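Local coordinates for putative agmatinase (Clostridium difficile, PDB 3LHL), which probably hydrolyses agmatine to putrescine and urea, as a manganese-dependent enzyme of the arginase family, at residues 58-63 against 78-83; 103-108 against 196-201. One frame throughout, in Å; residues are numbered along the deposited sequence.

Contact 1. Residues 58-63 against 78-83; sequences CDYGDL and YQETYK
Tyr60 and Leu63 meet Glu80 where a strand-loop-helix unit begins a crossover at one edge of the parallel sheet. Strand 57-62 is one of the two outermost strands of the sheet, and helix 70-86 follows it in the chain. Glu80 carries the helix side of the contact alone. Its CG lies anti to the backbone N (chi1 -176°), and the chain then bends at chi2 (57°). This brings the carboxylate between Tyr60 and Leu63. Glu80 OE2 comes to the edge of the Tyr60 ring, near its plane, 3.0 Å from Tyr60 CE2. The ring and carboxylate planes are 68° apart. This is a close polar touch on a ring edge, not a hydrogen bond. Leu63 runs alongside Glu80 in the opposite direction. Leu63 CD1 lies 3.9 Å from Glu80 CB and 3.8 Å from Glu80 OE1, so it rests on both the stem and the head of the glutamate. An Asx turn spans Asp59 to Gly61, around Tyr60: Asp59 OD1 accepts a bond of 2.8 Å from Gly61 N. Gly61 has a positive phi, which suits glycine. Beyond the contact, Tyr60 touches Ile11 and Phe13 of the neighbouring strand 10-15, and its ring meets that of Tyr5. Asp62, next to Leu63, is tied to Arg35 of helix 30-38 by a salt bridge. The contact is small and lies at the surface, away from the manganese site. It is plain packing of a helix against edge strand 57-62 and Leu63, in a beta-alpha-beta crossover of the arginase fold.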
# COMPACT_ATOMS: atom_id res chain seq x y z
N CYS A 58 -3.69 3.39 16.93
CA CYS A 58 -5.11 3.70 16.93
C CYS A 58 -5.84 3.02 15.79
O CYS A 58 -5.39 3.06 14.65
CB CYS A 58 -5.31 5.22 16.83
SG CYS A 58 -7.05 5.71 16.67
N ASP A 59 -6.96 2.39 16.13
CA ASP A 59 -7.81 1.73 15.14
C ASP A 59 -8.94 2.71 14.88
O ASP A 59 -9.92 2.73 15.63
CB ASP A 59 -8.38 0.42 15.69
CG ASP A 59 -9.37 -0.24 14.72
OD1 ASP A 59 -9.90 0.46 13.83
OD2 ASP A 59 -9.64 -1.45 14.86
N TYR A 60 -8.80 3.53 13.84
CA TYR A 60 -9.82 4.52 13.52
C TYR A 60 -11.04 3.92 12.83
O TYR A 60 -12.02 4.63 12.58
CB TYR A 60 -9.22 5.61 12.64
CG TYR A 60 -9.41 7.02 13.18
CD1 TYR A 60 -9.32 7.28 14.55
CD2 TYR A 60 -9.63 8.10 12.32
CE1 TYR A 60 -9.44 8.57 15.05
CE2 TYR A 60 -9.74 9.40 12.81
CZ TYR A 60 -9.65 9.63 14.18
OH TYR A 60 -9.74 10.92 14.66
N GLY A 61 -11.00 2.63 12.52
CA GLY A 61 -12.11 2.00 11.85
C GLY A 61 -12.20 2.40 10.38
O GLY A 61 -11.22 2.85 9.79
N ASP A 62 -13.38 2.24 9.80
CA ASP A 62 -13.57 2.58 8.40
C ASP A 62 -14.01 4.02 8.20
O ASP A 62 -14.82 4.55 8.96
CB ASP A 62 -14.58 1.64 7.75
CG ASP A 62 -14.11 0.20 7.73
OD1 ASP A 62 -12.89 -0.02 7.55
OD2 ASP A 62 -14.96 -0.71 7.87
N LEU A 63 -13.45 4.64 7.17
CA LEU A 63 -13.79 6.01 6.83
C LEU A 63 -15.15 6.01 6.16
O LEU A 63 -15.41 5.21 5.26
CB LEU A 63 -12.75 6.58 5.87
CG LEU A 63 -13.06 7.96 5.28
CD1 LEU A 63 -13.11 9.02 6.39
CD2 LEU A 63 -12.00 8.30 4.24
N TYR A 78 -8.63 12.22 1.23
CA TYR A 78 -7.65 13.29 1.40
C TYR A 78 -7.83 13.96 2.75
O TYR A 78 -6.87 14.15 3.49
CB TYR A 78 -7.82 14.34 0.31
CG TYR A 78 -6.80 15.45 0.40
CD1 TYR A 78 -5.50 15.26 -0.07
CD2 TYR A 78 -7.12 16.67 0.99
CE1 TYR A 78 -4.54 16.27 0.05
CE2 TYR A 78 -6.17 17.68 1.11
CZ TYR A 78 -4.88 17.47 0.64
OH TYR A 78 -3.93 18.46 0.76
N GLN A 79 -9.07 14.32 3.07
CA GLN A 79 -9.38 14.97 4.33
C GLN A 79 -8.93 14.18 5.54
O GLN A 79 -8.25 14.72 6.41
CB GLN A 79 -10.88 15.24 4.44
CG GLN A 79 -11.39 16.33 3.52
CD GLN A 79 -10.67 17.64 3.75
OE1 GLN A 79 -9.80 18.03 2.97
NE2 GLN A 79 -11.02 18.33 4.83
N GLU A 80 -9.31 12.91 5.61
CA GLU A 80 -8.94 12.06 6.74
C GLU A 80 -7.43 11.97 6.88
O GLU A 80 -6.89 12.13 7.98
CB GLU A 80 -9.53 10.65 6.56
CG GLU A 80 -9.28 9.71 7.74
CD GLU A 80 -9.82 10.25 9.06
OE1 GLU A 80 -11.02 10.57 9.13
OE2 GLU A 80 -9.03 10.36 10.03
N THR A 81 -6.74 11.72 5.77
CA THR A 81 -5.29 11.61 5.78
C THR A 81 -4.65 12.91 6.25
O THR A 81 -3.77 12.89 7.12
CB THR A 81 -4.74 11.27 4.37
OG1 THR A 81 -5.46 10.16 3.83
CG2 THR A 81 -3.26 10.91 4.43
N TYR A 82 -5.09 14.03 5.69
CA TYR A 82 -4.55 15.34 6.04
C TYR A 82 -4.58 15.61 7.55
O TYR A 82 -3.59 16.04 8.13
CB TYR A 82 -5.29 16.47 5.32
CG TYR A 82 -4.84 17.83 5.79
CD1 TYR A 82 -3.54 18.28 5.55
CD2 TYR A 82 -5.67 18.62 6.58
CE1 TYR A 82 -3.07 19.47 6.09
CE2 TYR A 82 -5.22 19.82 7.13
CZ TYR A 82 -3.92 20.24 6.88
OH TYR A 82 -3.44 21.40 7.44
N LYS A 83 -5.72 15.36 8.17
CA LYS A 83 -5.82 15.59 9.60
C LYS A 83 -4.80 14.75 10.36
O LYS A 83 -4.18 15.23 11.32
CB LYS A 83 -7.24 15.28 10.07
CG LYS A 83 -8.28 16.21 9.47
CD LYS A 83 -9.69 15.71 9.69
CE LYS A 83 -10.69 16.55 8.91
NZ LYS A 83 -12.07 15.98 8.95

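Contact 2. Residues 103-108 against 196-201; sequences PAFKAV and NIYLTI
Tyr198 points from strand 196-202 at helix 101-111 and meets Ala104, Phe105 and Val108. The helix and strand segments run nearly antiparallel, at 170°, with axes 10.1 Å apart. The tight part is a T-shaped pair. The edge of Phe105 faces the ring face of Tyr198, with planes at 89° and centroids 5.7 Å apart. Phe105 CD1 makes the closest touch of the pair, 3.8 Å from Tyr198 CG. Val108 CG2 comes to the tyrosine edge instead, 3.8 Å from Tyr198 CE1. Ala104 CB sits 3.5 Å from Tyr198 OH, at the far end of the ring. Tyr198 reaches this far because its CG is anti to the backbone N (chi1 -177°). The solvent side is different: Lys106 points away from the strand, is exposed and adds nothing here. Phe105 also packs on Ile144, Ile147 and Val148 of helix 140-148. The buried hydroxyl of Tyr198 is hydrogen-bonded to Asp245 OD2. Asp245 OD1 bonds Thr200 OG1, which also bonds His98 NE2, and His98 is a manganese ligand. The contact is thus apolar across the interface, while the polar end of its tyrosine joins a network that leads to the metal site.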
# COMPACT_ATOMS: atom_id res chain seq x y z
N PRO A 103 -5.09 10.30 -3.22
CA PRO A 103 -5.39 11.38 -2.27
C PRO A 103 -4.59 11.26 -0.97
O PRO A 103 -4.19 12.27 -0.39
CB PRO A 103 -6.89 11.24 -2.05
CG PRO A 103 -7.16 9.79 -2.31
CD PRO A 103 -6.30 9.51 -3.52
N ALA A 104 -4.36 10.03 -0.53
CA ALA A 104 -3.61 9.79 0.69
C ALA A 104 -2.20 10.31 0.52
O ALA A 104 -1.67 11.02 1.38
CB ALA A 104 -3.59 8.30 1.01
N PHE A 105 -1.59 9.95 -0.60
CA PHE A 105 -0.24 10.38 -0.90
C PHE A 105 -0.19 11.89 -0.95
O PHE A 105 0.72 12.51 -0.40
CB PHE A 105 0.23 9.83 -2.25
CG PHE A 105 1.55 10.41 -2.69
CD1 PHE A 105 2.72 10.05 -2.03
CD2 PHE A 105 1.60 11.38 -3.68
CE1 PHE A 105 3.93 10.66 -2.36
CE2 PHE A 105 2.80 12.00 -4.02
CZ PHE A 105 3.97 11.64 -3.35
N LYS A 106 -1.17 12.50 -1.60
CA LYS A 106 -1.20 13.95 -1.70
C LYS A 106 -1.18 14.61 -0.33
O LYS A 106 -0.41 15.54 -0.09
CB LYS A 106 -2.43 14.42 -2.49
CG LYS A 106 -2.28 14.24 -4.00
CD LYS A 106 -3.52 14.69 -4.75
CE LYS A 106 -3.34 14.50 -6.25
NZ LYS A 106 -4.53 14.95 -7.02
N ALA A 107 -2.02 14.12 0.58
CA ALA A 107 -2.08 14.67 1.93
C ALA A 107 -0.71 14.57 2.60
O ALA A 107 -0.32 15.47 3.35
CB ALA A 107 -3.14 13.93 2.75
N VAL A 108 0.01 13.49 2.34
CA VAL A 108 1.33 13.30 2.93
C VAL A 108 2.34 14.21 2.24
O VAL A 108 3.16 14.86 2.89
CB VAL A 108 1.80 11.83 2.81
CG1 VAL A 108 3.19 11.68 3.41
CG2 VAL A 108 0.82 10.90 3.51
N ASN A 196 12.45 10.32 3.58
CA ASN A 196 11.04 10.18 3.92
C ASN A 196 10.36 9.36 2.83
O ASN A 196 10.47 9.66 1.64
CB ASN A 196 10.39 11.56 4.05
CG ASN A 196 10.99 12.37 5.17
OD1 ASN A 196 11.29 13.56 5.01
ND2 ASN A 196 11.17 11.74 6.32
N ILE A 197 9.64 8.34 3.25
CA ILE A 197 8.99 7.43 2.32
C ILE A 197 7.49 7.24 2.48
O ILE A 197 6.95 7.26 3.59
CB ILE A 197 9.67 6.02 2.41
CG1 ILE A 197 10.99 6.01 1.62
CG2 ILE A 197 8.74 4.93 1.90
CD1 ILE A 197 12.10 6.85 2.23
N TYR A 198 6.81 7.09 1.35
CA TYR A 198 5.39 6.77 1.37
C TYR A 198 5.39 5.35 0.82
O TYR A 198 5.80 5.13 -0.33
CB TYR A 198 4.55 7.65 0.44
CG TYR A 198 3.08 7.31 0.58
CD1 TYR A 198 2.26 8.00 1.47
CD2 TYR A 198 2.53 6.22 -0.11
CE1 TYR A 198 0.93 7.61 1.67
CE2 TYR A 198 1.21 5.83 0.09
CZ TYR A 198 0.42 6.52 0.98
OH TYR A 198 -0.88 6.12 1.21
N LEU A 199 4.97 4.39 1.63
CA LEU A 199 4.96 3.00 1.21
C LEU A 199 3.58 2.53 0.79
O LEU A 199 2.66 2.49 1.60
CB LEU A 199 5.47 2.12 2.36
CG LEU A 199 5.39 0.60 2.20
CD1 LEU A 199 6.28 0.14 1.06
CD2 LEU A 199 5.81 -0.05 3.52
N THR A 200 3.44 2.18 -0.49
CA THR A 200 2.17 1.70 -1.01
C THR A 200 2.35 0.26 -1.49
O THR A 200 3.12 -0.02 -2.41
CB THR A 200 1.64 2.58 -2.17
OG1 THR A 200 0.42 2.01 -2.68
CG2 THR A 200 2.67 2.67 -3.30
N ILE A 201 1.63 -0.65 -0.85
CA ILE A 201 1.71 -2.06 -1.18
C ILE A 201 0.43 -2.63 -1.79
O ILE A 201 -0.59 -2.77 -1.11
CB ILE A 201 2.06 -2.90 0.07
CG1 ILE A 201 3.50 -2.61 0.50
CG2 ILE A 201 1.86 -4.40 -0.20
CD1 ILE A 201 3.93 -3.35 1.75

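From the N terminus, contact 1 comes first. It closes a short loop of 14 residues between strand 57-62 and helix 70-86. The chain then forms strand 90-95 and enters helix 101-111, where contact 2 opens. That contact closes only after strands 115-120, 153-158 and 176-179 have been built and the chain has returned to strand 196-202. The two contacts are in series and neither nest nor cross. Their helices pack against each other: Thr81 CG2 lies 3.5 Å from Ala107 CB, and the ring of Tyr78 packs on the backbone at Pro103 and Ala107. Contact 1 thus ties the sheet edge to a helix layer, which contact 2 joins to a central strand.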